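Local coordinates for protein putative methylase (Clostridium difficile, PDB 3LDU) that probably methylates guanine bases of ribosomal RNA, and binds guanosine-5'-triphosphate in its Rossmann-like methyltransferase domain, at residues D264-E267 / E268-D271; I306-P309 / P310-E313; K251-N254 / E255-F258; E347-E350 / Y351-Q355. All coordinates share one frame; numbering follows the deposited sequence.

Interaction 1: residues D264-E267 / E268-D271. With GTP (guanosine-5'-triphosphate), chain B; GOL (glycerol), chain H.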
loop_
_atom_site.group_PDB
_atom_site.type_symbol
_atom_site.label_atom_id
_atom_site.label_comp_id
_atom_site.label_asym_id
_atom_site.label_seq_id
_atom_site.Cartn_x
_atom_site.Cartn_y
_atom_site.Cartn_z
ATOM N N ASP A 264 23.024 1.324 -7.952
ATOM C CA ASP A 264 22.941 2.691 -7.441
ATOM C C ASP A 264 24.371 3.196 -7.272
ATOM O O ASP A 264 25.285 2.393 -7.109
ATOM C CB ASP A 264 22.189 2.713 -6.096
ATOM C CG ASP A 264 21.641 4.090 -5.755
ATOM O OD1 ASP A 264 20.401 4.262 -5.786
ATOM O OD2 ASP A 264 22.445 5.004 -5.463
ATOM N N ILE A 265 24.578 4.509 -7.329
ATOM C CA ILE A 265 25.915 5.045 -7.064
ATOM C C ILE A 265 26.166 5.306 -5.577
ATOM O O ILE A 265 27.296 5.607 -5.177
ATOM C CB ILE A 265 26.222 6.332 -7.861
ATOM C CG1 ILE A 265 25.233 7.443 -7.482
ATOM C CG2 ILE A 265 26.245 6.043 -9.363
ATOM C CD1 ILE A 265 25.557 8.779 -8.110
ATOM N N ASP A 266 25.112 5.206 -4.765
ATOM C CA ASP A 266 25.234 5.368 -3.316
ATOM C C ASP A 266 25.536 4.002 -2.697
ATOM O O ASP A 266 24.653 3.155 -2.569
ATOM C CB ASP A 266 23.934 5.965 -2.737
ATOM C CG ASP A 266 24.010 6.244 -1.224
ATOM O OD1 ASP A 266 24.837 5.641 -0.519
ATOM O OD2 ASP A 266 23.225 7.081 -0.736
ATOM N N GLU A 267 26.791 3.798 -2.326
ATOM C CA GLU A 267 27.269 2.502 -1.859
ATOM C C GLU A 267 26.545 2.068 -0.589
ATOM O O GLU A 267 26.263 0.892 -0.393
ATOM C CB GLU A 267 28.772 2.565 -1.612
ATOM C CG GLU A 267 29.362 1.251 -1.180
ATOM C CD GLU A 267 30.852 1.321 -0.936
ATOM O OE1 GLU A 267 31.471 2.379 -1.193
ATOM O OE2 GLU A 267 31.402 0.302 -0.488
ATOM N N GLU A 268 26.260 3.031 0.277
ATOM C CA GLU A 268 25.532 2.746 1.506
ATOM C C GLU A 268 24.120 2.255 1.182
ATOM O O GLU A 268 23.609 1.383 1.864
ATOM C CB GLU A 268 25.497 3.984 2.396
ATOM C CG GLU A 268 24.584 3.885 3.587
ATOM C CD GLU A 268 24.884 4.955 4.610
ATOM O OE1 GLU A 268 25.992 5.525 4.552
ATOM O OE2 GLU A 268 24.022 5.219 5.474
ATOM N N SER A 269 23.508 2.788 0.121
ATOM C CA SER A 269 22.177 2.337 -0.267
ATOM C C SER A 269 22.189 0.887 -0.722
ATOM O O SER A 269 21.263 0.135 -0.434
ATOM C CB SER A 269 21.573 3.241 -1.348
ATOM O OG SER A 269 21.203 4.482 -0.776
ATOM N N ILE A 270 23.234 0.499 -1.442
ATOM C CA ILE A 270 23.389 -0.891 -1.861
ATOM C C ILE A 270 23.542 -1.819 -0.647
ATOM O O ILE A 270 22.944 -2.901 -0.596
ATOM C CB ILE A 270 24.583 -1.063 -2.824
ATOM C CG1 ILE A 270 24.334 -0.284 -4.119
ATOM C CG2 ILE A 270 24.847 -2.543 -3.111
ATOM C CD1 ILE A 270 23.034 -0.643 -4.792
ATOM N N ASP A 271 24.331 -1.394 0.335
ATOM C CA ASP A 271 24.501 -2.195 1.547
ATOM C C ASP A 271 23.147 -2.393 2.232
ATOM O O ASP A 271 22.837 -3.484 2.712
ATOM C CB ASP A 271 25.463 -1.510 2.521
ATOM C CG ASP A 271 26.910 -1.565 2.062
ATOM O OD1 ASP A 271 27.259 -2.462 1.267
ATOM O OD2 ASP A 271 27.702 -0.711 2.509
HETATM P PG GTP B . 13.816 3.260 -3.051
HETATM O O1G GTP B . 14.033 2.158 -4.067
HETATM O O2G GTP B . 12.442 3.098 -2.460
HETATM O O3G GTP B . 14.811 3.161 -1.918
HETATM O O3B GTP B . 13.952 4.683 -3.812
HETATM P PB GTP B . 15.244 5.619 -3.551
HETATM O O1B GTP B . 14.852 6.674 -2.545
HETATM O O2B GTP B . 16.397 4.818 -3.008
HETATM O O3A GTP B . 15.671 6.360 -4.922
HETATM P PA GTP B . 16.006 7.941 -4.795
HETATM O O1A GTP B . 16.903 8.142 -3.593
HETATM O O2A GTP B . 14.738 8.747 -4.634
HETATM O "O5'" GTP B . 16.836 8.388 -6.094
HETATM C "C5'" GTP B . 17.214 7.366 -6.961
HETATM C "C4'" GTP B . 18.581 6.855 -6.524
HETATM O "O4'" GTP B . 19.407 7.000 -7.645
HETATM C "C3'" GTP B . 19.283 7.605 -5.390
HETATM O "O3'" GTP B . 19.543 6.677 -4.359
HETATM C "C2'" GTP B . 20.607 8.103 -5.964
HETATM O "O2'" GTP B . 21.722 7.765 -5.162
HETATM C "C1'" GTP B . 20.718 7.293 -7.231
HETATM N N9 GTP B . 21.375 7.949 -8.368
HETATM C C8 GTP B . 21.495 9.271 -8.708
HETATM N N7 GTP B . 22.187 9.326 -9.878
HETATM C C5 GTP B . 22.504 8.064 -10.264
HETATM C C6 GTP B . 23.191 7.547 -11.358
HETATM O O6 GTP B . 23.666 8.289 -12.232
HETATM N N1 GTP B . 23.332 6.178 -11.450
HETATM C C2 GTP B . 22.808 5.335 -10.486
HETATM N N2 GTP B . 22.958 4.029 -10.630
HETATM N N3 GTP B . 22.127 5.843 -9.382
HETATM C C4 GTP B . 21.989 7.191 -9.308
HETATM C C1 GOL H . 28.824 -2.790 -3.427
HETATM O O1 GOL H . 29.312 -3.951 -4.057
HETATM C C2 GOL H . 29.772 -2.437 -2.292
HETATM O O2 GOL H . 30.377 -1.192 -2.565
HETATM C C3 GOL H . 28.991 -2.374 -0.985
HETATM O O3 GOL H . 29.812 -2.738 0.104
#
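The Asp266 carboxylate is met on one face by Ser269 N, which donates to OD1 at 3.2 Å from 72° out of the plane. The second flat group, the Asp264 carboxylate, is gripped from several directions: OD1 accepts from O3' of the GTP ribose and OD2 from O2', each at 2.9 Å, while the anti lone pair of OD2 takes Asp266 N in an Asx turn. The third is the guanine of GTP. Ile265 lies over one of its faces, with CG1 above C4 at 3.7 Å, CD1 near C5 and CG2 near N1 and C2.

This is the strand-to-helix turn after the second parallel strand (260-264) of a Rossmann-like methyltransferase domain, where an acidic residue at the strand end commonly holds the ribose hydroxyls of AdoMet; here Asp264 holds those of GTP. Gly205 N adds a further bond to Asp264 OD1, so protein and ligand together fix the rotation of this buried group. Asp266 is the N-cap of helix 267-280. Its CG stands opposite the backbone N (chi1 -177°), which swings OD1 over the first turn. Asp266 O then accepts from Ile270 N at 3.2 Å in the carbonyl plane, and Glu267 O takes Asp271 N at 3.1 Å.

Below the turn, Ile270 CD1 packs on Asp264 CB at 3.7 Å and joins Phe288 and Val290 of the neighbouring strand. On the outer side the extended Glu267 chain carries OE2 to O2 of a glycerol, probably from the crystallisation liquor, which donates to it at 2.8 Å.

Interaction 2: residues I306-P309 / P310-E313. With GTP (guanosine-5'-triphosphate), chain B.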
loop_
_atom_site.group_PDB
_atom_site.type_symbol
_atom_site.label_atom_id
_atom_site.label_comp_id
_atom_site.label_asym_id
_atom_site.label_seq_id
_atom_site.Cartn_x
_atom_site.Cartn_y
_atom_site.Cartn_z
ATOM N N ILE A 306 12.268 -0.661 -14.187
ATOM C CA ILE A 306 11.280 0.060 -13.385
ATOM C C ILE A 306 12.080 0.797 -12.347
ATOM O O ILE A 306 12.870 0.179 -11.618
ATOM C CB ILE A 306 10.289 -0.897 -12.687
ATOM C CG1 ILE A 306 9.556 -1.758 -13.721
ATOM C CG2 ILE A 306 9.263 -0.104 -11.872
ATOM C CD1 ILE A 306 8.695 -2.857 -13.085
ATOM N N THR A 307 11.924 2.114 -12.282
ATOM C CA THR A 307 12.828 2.888 -11.443
ATOM C C THR A 307 12.252 4.216 -10.954
ATOM O O THR A 307 11.326 4.771 -11.554
ATOM C CB THR A 307 14.168 3.162 -12.202
ATOM O OG1 THR A 307 15.146 3.661 -11.291
ATOM C CG2 THR A 307 13.950 4.154 -13.351
ATOM N N ASN A 308 12.843 4.713 -9.866
ATOM C CA ASN A 308 12.410 5.921 -9.172
ATOM C C ASN A 308 13.623 6.862 -9.074
ATOM O O ASN A 308 14.377 6.825 -8.098
ATOM C CB ASN A 308 11.870 5.474 -7.788
ATOM C CG ASN A 308 11.533 6.616 -6.853
ATOM O OD1 ASN A 308 11.865 6.571 -5.658
ATOM N ND2 ASN A 308 10.831 7.604 -7.352
ATOM N N PRO A 309 13.872 7.660 -10.133
ATOM C CA PRO A 309 15.070 8.520 -10.152
ATOM C C PRO A 309 14.915 9.707 -9.204
ATOM O O PRO A 309 13.812 9.952 -8.723
ATOM C CB PRO A 309 15.107 9.035 -11.602
ATOM C CG PRO A 309 13.656 8.998 -12.039
ATOM C CD PRO A 309 13.109 7.742 -11.394
ATOM N N PRO A 310 16.002 10.452 -8.959
ATOM C CA PRO A 310 15.875 11.727 -8.239
ATOM C C PRO A 310 14.849 12.618 -8.953
ATOM O O PRO A 310 14.760 12.553 -10.176
ATOM C CB PRO A 310 17.271 12.342 -8.361
ATOM C CG PRO A 310 18.184 11.211 -8.728
ATOM C CD PRO A 310 17.359 10.226 -9.485
ATOM N N TYR A 311 14.096 13.427 -8.209
ATOM C CA TYR A 311 13.037 14.259 -8.792
ATOM C C TYR A 311 13.488 15.670 -9.161
ATOM O O TYR A 311 12.810 16.368 -9.924
ATOM C CB TYR A 311 11.861 14.398 -7.825
ATOM C CG TYR A 311 11.169 13.101 -7.440
ATOM C CD1 TYR A 311 10.263 13.067 -6.377
ATOM C CD2 TYR A 311 11.401 11.926 -8.141
ATOM C CE1 TYR A 311 9.608 11.888 -6.015
ATOM C CE2 TYR A 311 10.749 10.737 -7.793
ATOM C CZ TYR A 311 9.865 10.723 -6.721
ATOM O OH TYR A 311 9.225 9.551 -6.386
ATOM N N GLY A 312 14.600 16.105 -8.578
ATOM C CA GLY A 312 15.123 17.442 -8.818
ATOM C C GLY A 312 14.199 18.545 -8.333
ATOM O O GLY A 312 14.051 19.573 -8.986
ATOM N N GLU A 313 13.580 18.343 -7.176
ATOM C CA GLU A 313 12.631 19.321 -6.650
ATOM C C GLU A 313 13.301 20.603 -6.162
ATOM O O GLU A 313 12.699 21.679 -6.208
ATOM C CB GLU A 313 11.774 18.707 -5.536
ATOM C CG GLU A 313 10.877 17.569 -6.008
ATOM C CD GLU A 313 9.765 17.243 -5.021
ATOM O OE1 GLU A 313 9.691 17.900 -3.959
ATOM O OE2 GLU A 313 8.959 16.332 -5.312
HETATM P PG GTP B . 13.816 3.260 -3.051
HETATM O O1G GTP B . 14.033 2.158 -4.067
HETATM O O2G GTP B . 12.442 3.098 -2.460
HETATM O O3G GTP B . 14.811 3.161 -1.918
HETATM O O3B GTP B . 13.952 4.683 -3.812
HETATM P PB GTP B . 15.244 5.619 -3.551
HETATM O O1B GTP B . 14.852 6.674 -2.545
HETATM O O2B GTP B . 16.397 4.818 -3.008
HETATM O O3A GTP B . 15.671 6.360 -4.922
HETATM P PA GTP B . 16.006 7.941 -4.795
HETATM O O1A GTP B . 16.903 8.142 -3.593
HETATM O O2A GTP B . 14.738 8.747 -4.634
HETATM O "O5'" GTP B . 16.836 8.388 -6.094
HETATM C "C5'" GTP B . 17.214 7.366 -6.961
HETATM C "C4'" GTP B . 18.581 6.855 -6.524
HETATM O "O4'" GTP B . 19.407 7.000 -7.645
HETATM C "C3'" GTP B . 19.283 7.605 -5.390
HETATM O "O3'" GTP B . 19.543 6.677 -4.359
HETATM C "C2'" GTP B . 20.607 8.103 -5.964
HETATM O "O2'" GTP B . 21.722 7.765 -5.162
HETATM C "C1'" GTP B . 20.718 7.293 -7.231
HETATM N N9 GTP B . 21.375 7.949 -8.368
HETATM C C8 GTP B . 21.495 9.271 -8.708
HETATM N N7 GTP B . 22.187 9.326 -9.878
HETATM C C5 GTP B . 22.504 8.064 -10.264
HETATM C C6 GTP B . 23.191 7.547 -11.358
HETATM O O6 GTP B . 23.666 8.289 -12.232
HETATM N N1 GTP B . 23.332 6.178 -11.450
HETATM C C2 GTP B . 22.808 5.335 -10.486
HETATM N N2 GTP B . 22.958 4.029 -10.630
HETATM N N3 GTP B . 22.127 5.843 -9.382
HETATM C C4 GTP B . 21.989 7.191 -9.308
#
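Asn308 and Tyr311 meet through their polar ends: the amide atom modelled as Asn308 ND2 lies 2.7 Å from Tyr311 OH, at the ring edge and near the ring plane. The amide itself is turned 67° from the ring, and since it is probably flipped in the model, its nitrogen and oxygen cannot be told apart with confidence. A chi1 of 173° sends the amide away from its own backbone N and toward the phenol end of Tyr311. Pro309 O approaches Tyr311 CD2 obliquely at 3.2 Å. Across the peptide link Pro309 CB and Pro310 CD are 3.3 Å apart, a tight approach set largely by the bonded geometry.

GTP borders the same turn. Its C5' sits 3.1 Å from Asn308 O, and Pro310 CG touches C8 of the guanine at 3.8 Å.

Further out, Tyr311 packs on Thr344 of strand 339-344 and on Leu368 and Thr370 of strand 368-375. Pro310 O accepts from Tyr325 OH on helix 315-333, and Thr307 OG1 is bonded to Asp201 OD1, tying the strand end to its neighbour.

Asn-Pro-Pro-Tyr is the signature motif IV of amino-group methyltransferases, following the fourth parallel strand; in relatives its polar groups hold the target amino nitrogen. Two successive prolines have no backbone N-H to donate, so the main chain at 309-310 offers carbonyl acceptors alone, consistent with a site that receives an amino group.

Interaction 3: residues K251-N254 / E255-F258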
loop_
_atom_site.group_PDB
_atom_site.type_symbol
_atom_site.label_atom_id
_atom_site.label_comp_id
_atom_site.label_asym_id
_atom_site.label_seq_id
_atom_site.Cartn_x
_atom_site.Cartn_y
_atom_site.Cartn_z
ATOM N N LYS A 251 2.124 -21.227 -0.012
ATOM C CA LYS A 251 1.921 -20.711 -1.363
ATOM C C LYS A 251 3.180 -20.081 -1.951
ATOM O O LYS A 251 3.206 -19.749 -3.131
ATOM C CB LYS A 251 0.772 -19.706 -1.399
ATOM C CG LYS A 251 -0.601 -20.314 -1.149
ATOM C CD LYS A 251 -1.470 -20.246 -2.396
ATOM C CE LYS A 251 -2.959 -20.295 -2.055
ATOM N NZ LYS A 251 -3.434 -21.647 -1.641
ATOM N N ILE A 252 4.215 -19.912 -1.134
ATOM C CA ILE A 252 5.489 -19.396 -1.645
ATOM C C ILE A 252 6.041 -20.330 -2.708
ATOM O O ILE A 252 6.138 -21.540 -2.492
ATOM C CB ILE A 252 6.542 -19.242 -0.535
ATOM C CG1 ILE A 252 6.131 -18.133 0.437
ATOM C CG2 ILE A 252 7.897 -18.922 -1.138
ATOM C CD1 ILE A 252 7.161 -17.866 1.519
ATOM N N ASP A 253 6.403 -19.769 -3.859
ATOM C CA ASP A 253 6.945 -20.565 -4.952
ATOM C C ASP A 253 8.423 -20.838 -4.700
ATOM O O ASP A 253 9.279 -19.991 -4.958
ATOM C CB ASP A 253 6.733 -19.840 -6.283
ATOM C CG ASP A 253 7.171 -20.666 -7.477
ATOM O OD1 ASP A 253 7.932 -21.640 -7.290
ATOM O OD2 ASP A 253 6.756 -20.334 -8.608
ATOM N N ASN A 254 8.714 -22.027 -4.184
ATOM C CA ASN A 254 10.065 -22.387 -3.777
ATOM C C ASN A 254 10.853 -23.050 -4.895
ATOM O O ASN A 254 12.062 -23.232 -4.791
ATOM C CB ASN A 254 10.024 -23.313 -2.558
ATOM C CG ASN A 254 9.906 -22.554 -1.252
ATOM O OD1 ASN A 254 9.136 -22.933 -0.367
ATOM N ND2 ASN A 254 10.672 -21.474 -1.126
ATOM N N GLU A 255 10.157 -23.418 -5.962
ATOM C CA GLU A 255 10.795 -24.100 -7.075
ATOM C C GLU A 255 11.373 -23.096 -8.068
ATOM O O GLU A 255 12.450 -23.312 -8.624
ATOM C CB GLU A 255 9.797 -25.037 -7.757
ATOM C CG GLU A 255 9.079 -25.971 -6.782
ATOM C CD GLU A 255 8.116 -26.921 -7.474
ATOM O OE1 GLU A 255 6.889 -26.693 -7.388
ATOM O OE2 GLU A 255 8.586 -27.897 -8.098
ATOM N N SER A 256 10.664 -21.989 -8.267
ATOM C CA SER A 256 11.082 -20.977 -9.234
ATOM C C SER A 256 12.445 -20.353 -8.943
ATOM O O SER A 256 12.774 -20.026 -7.801
ATOM C CB SER A 256 10.024 -19.881 -9.362
ATOM O OG SER A 256 8.960 -20.313 -10.186
ATOM N N LYS A 257 13.236 -20.190 -9.996
ATOM C CA LYS A 257 14.506 -19.495 -9.889
ATOM C C LYS A 257 14.564 -18.368 -10.912
ATOM O O LYS A 257 14.301 -18.570 -12.101
ATOM C CB LYS A 257 15.676 -20.457 -10.088
ATOM C CG LYS A 257 15.776 -21.550 -9.033
ATOM C CD LYS A 257 16.990 -22.432 -9.298
ATOM C CE LYS A 257 17.109 -23.561 -8.287
ATOM N NZ LYS A 257 18.285 -24.434 -8.578
ATOM N N PHE A 258 14.882 -17.174 -10.435
ATOM C CA PHE A 258 15.089 -16.037 -11.311
ATOM C C PHE A 258 15.955 -15.028 -10.582
ATOM O O PHE A 258 16.177 -15.144 -9.377
ATOM C CB PHE A 258 13.757 -15.407 -11.740
ATOM C CG PHE A 258 12.923 -14.883 -10.590
ATOM C CD1 PHE A 258 13.004 -13.552 -10.200
ATOM C CD2 PHE A 258 12.054 -15.723 -9.901
ATOM C CE1 PHE A 258 12.236 -13.072 -9.143
ATOM C CE2 PHE A 258 11.283 -15.248 -8.849
ATOM C CZ PHE A 258 11.373 -13.923 -8.465
#
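Asp253 folds over a surface turn, its OD1 meeting the N-H groups of Glu255 and Ser256, two and three residues on, in the loop that leads from helix 238-251 to strand 260-264 of the Rossmann-like domain. Hydrogen bonds do nearly all the work. The bond from Glu255 N to Asp253 OD1, 3.1 Å and weak, is that of an Asx turn. Ser256 extends it: its N donates to the same OD1 at 2.9 Å, with the N-H pointing at it fairly straight (161°). The Asp253 side chain leans forward along the turn because chi1, at -175°, takes the carboxylate to the far side of CB from its own N. Both donors of Ser256, N and OG, come from the same side of the carboxylate, well above its plane, so the serine grips the group at two points and holds its rotation.

Charge enters only at longer range: Asp253 OD1 and Glu255 OE1 are 5.2 Å apart, and the glutamate chain runs outward, which probably eases the repulsion. Asp253 O is buried by the turn without any partner in the model.

Apolar contacts fasten the two ends of the loop. Ile252 packs on Met220 and Leu224, while the Phe258 ring meets that of Tyr285 and touches Ala195 and Ile218. Backbone bonding of Asp253 with Ile218 ties the turn to the body of the domain. The shortest bond across the turn runs from Ser256 OG, which donates to Asp253 OD2 at 2.7 Å.

Interaction 4: residues E347-E350 / Y351-Q355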
loop_
_atom_site.group_PDB
_atom_site.type_symbol
_atom_site.label_atom_id
_atom_site.label_comp_id
_atom_site.label_asym_id
_atom_site.label_seq_id
_atom_site.Cartn_x
_atom_site.Cartn_y
_atom_site.Cartn_z
ATOM N N GLU A 347 7.689 17.574 -13.835
ATOM C CA GLU A 347 6.594 17.690 -14.804
ATOM C C GLU A 347 7.025 17.481 -16.257
ATOM O O GLU A 347 6.387 16.738 -17.005
ATOM C CB GLU A 347 5.890 19.043 -14.661
ATOM C CG GLU A 347 4.942 19.131 -13.473
ATOM C CD GLU A 347 3.609 18.450 -13.732
ATOM O OE1 GLU A 347 2.875 18.909 -14.633
ATOM O OE2 GLU A 347 3.290 17.467 -13.029
ATOM N N ASP A 348 8.116 18.132 -16.644
ATOM C CA ASP A 348 8.572 18.111 -18.028
ATOM C C ASP A 348 9.567 16.980 -18.300
ATOM O O ASP A 348 10.511 17.144 -19.085
ATOM C CB ASP A 348 9.213 19.451 -18.374
ATOM C CG ASP A 348 9.155 19.759 -19.853
ATOM O OD1 ASP A 348 8.176 19.337 -20.508
ATOM O OD2 ASP A 348 10.082 20.427 -20.357
ATOM N N PHE A 349 9.342 15.838 -17.657
ATOM C CA PHE A 349 10.232 14.690 -17.777
ATOM C C PHE A 349 10.407 14.221 -19.219
ATOM O O PHE A 349 11.526 14.037 -19.678
ATOM C CB PHE A 349 9.745 13.518 -16.905
ATOM C CG PHE A 349 10.477 12.241 -17.178
ATOM C CD1 PHE A 349 11.737 12.014 -16.633
ATOM C CD2 PHE A 349 9.935 11.289 -18.020
ATOM C CE1 PHE A 349 12.425 10.842 -16.902
ATOM C CE2 PHE A 349 10.623 10.121 -18.300
ATOM C CZ PHE A 349 11.866 9.896 -17.739
ATOM N N GLU A 350 9.299 14.051 -19.936
ATOM C CA GLU A 350 9.354 13.514 -21.292
ATOM C C GLU A 350 10.243 14.357 -22.189
ATOM O O GLU A 350 10.979 13.826 -23.019
ATOM C CB GLU A 350 7.949 13.395 -21.882
ATOM C CG GLU A 350 7.126 12.298 -21.222
ATOM C CD GLU A 350 5.652 12.429 -21.521
ATOM O OE1 GLU A 350 5.041 13.387 -21.009
ATOM O OE2 GLU A 350 5.110 11.577 -22.261
ATOM N N TYR A 351 10.190 15.671 -22.003
ATOM C CA TYR A 351 11.020 16.565 -22.804
ATOM C C TYR A 351 12.520 16.339 -22.578
ATOM O O TYR A 351 13.299 16.260 -23.536
ATOM C CB TYR A 351 10.640 18.026 -22.561
ATOM C CG TYR A 351 11.484 18.982 -23.370
ATOM C CD1 TYR A 351 11.251 19.162 -24.727
ATOM C CD2 TYR A 351 12.525 19.688 -22.782
ATOM C CE1 TYR A 351 12.030 20.032 -25.473
ATOM C CE2 TYR A 351 13.307 20.554 -23.518
ATOM C CZ TYR A 351 13.056 20.724 -24.863
ATOM O OH TYR A 351 13.834 21.588 -25.605
ATOM N N GLU A 352 12.939 16.217 -21.323
ATOM C CA GLU A 352 14.363 16.044 -21.038
ATOM C C GLU A 352 14.831 14.614 -21.334
ATOM O O GLU A 352 15.957 14.392 -21.809
ATOM C CB GLU A 352 14.669 16.425 -19.589
ATOM C CG GLU A 352 14.206 17.820 -19.209
ATOM C CD GLU A 352 14.974 18.916 -19.930
ATOM O OE1 GLU A 352 16.018 18.614 -20.555
ATOM O OE2 GLU A 352 14.534 20.087 -19.870
ATOM N N PHE A 353 13.954 13.651 -21.060
ATOM C CA PHE A 353 14.208 12.242 -21.350
ATOM C C PHE A 353 14.324 11.969 -22.857
ATOM O O PHE A 353 15.022 11.045 -23.272
ATOM C CB PHE A 353 13.099 11.385 -20.737
ATOM C CG PHE A 353 13.337 9.912 -20.839
ATOM C CD1 PHE A 353 14.310 9.298 -20.058
ATOM C CD2 PHE A 353 12.567 9.129 -21.686
ATOM C CE1 PHE A 353 14.527 7.936 -20.130
ATOM C CE2 PHE A 353 12.777 7.762 -21.765
ATOM C CZ PHE A 353 13.763 7.162 -20.980
ATOM N N GLY A 354 13.639 12.772 -23.669
ATOM C CA GLY A 354 13.760 12.673 -25.116
ATOM C C GLY A 354 12.803 11.696 -25.773
ATOM O O GLY A 354 13.044 11.239 -26.891
ATOM N N GLN A 355 11.713 11.369 -25.082
ATOM C CA GLN A 355 10.760 10.398 -25.603
ATOM C C GLN A 355 9.397 10.564 -24.937
ATOM O O GLN A 355 9.316 10.787 -23.729
ATOM C CB GLN A 355 11.300 8.980 -25.381
ATOM C CG GLN A 355 10.562 7.891 -26.134
ATOM C CD GLN A 355 11.177 6.530 -25.906
ATOM O OE1 GLN A 355 10.628 5.508 -26.325
ATOM N NE2 GLN A 355 12.320 6.505 -25.225
HETATM O O HOH W 1 7.691 16.984 -21.232
#
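Phe353 packs back on Phe349 one turn earlier in the short helix 349-353, which a glycine closes at its C-terminal end, in the Rossmann-like domain. Phe349 and Phe353 both turn CG away from their own N (chi1 170° and -173°), which sets the rings side by side. From its base, Phe353 CB rests over one face of the Phe349 ring, 3.8 Å from the centroid, in a CH-pi contact. CG comes next, facing Phe349 CZ at 3.4 Å; CD1 is equally near that atom, while CD2 looks to CE2. By CE1 the touch is fading, because the rings are nearly parallel (planes 22° apart) but slid so far that they barely overlap. Helix 315-333 brings Arg333 to Phe353 (cation-pi) and Tyr325 to Phe349 (edge-to-face); strand 368-375 sets Tyr375 against Phe353 and Phe373 against Phe349, so the pair lies between the two.

Under the pair, Phe353 N donates to Phe349 O at 2.8 Å almost in line with the carbonyl. At the helix end Glu350 O is gripped twice, by Gly354 N at 2.9 Å and by Gln355 N at 3.3 Å, as the chain turns away through the positive phi of Gly354.

Asp348 occupies the N-cap position, yet its carboxylate makes no direct capping bond. It lies alongside the Tyr351 ring, and a water bridges instead, accepting from Tyr351 N at 2.9 Å and donating to Asp348 OD1.

In the fold
All four contacts are local turns or caps in the methyltransferase domain; interactions 1, 2 and 4 are partly buried, whereas interaction 3 lies at the surface, away from the GTP site. Interactions 1 and 2 follow parallel strands of one sheet and both touch GTP, their centres about 15 Å apart; the first brings carboxylates to hydroxyls and backbone N-H groups, the second prolines and an amide-phenol pair. Interaction 4 shares with interaction 2 Tyr325 and strands 339-344 and 368-375, but joins a buried aromatic pair to an exposed polar rim. Asp253 and Asp266 both accept from the backbone N three residues on, but only Asp266 caps a helix.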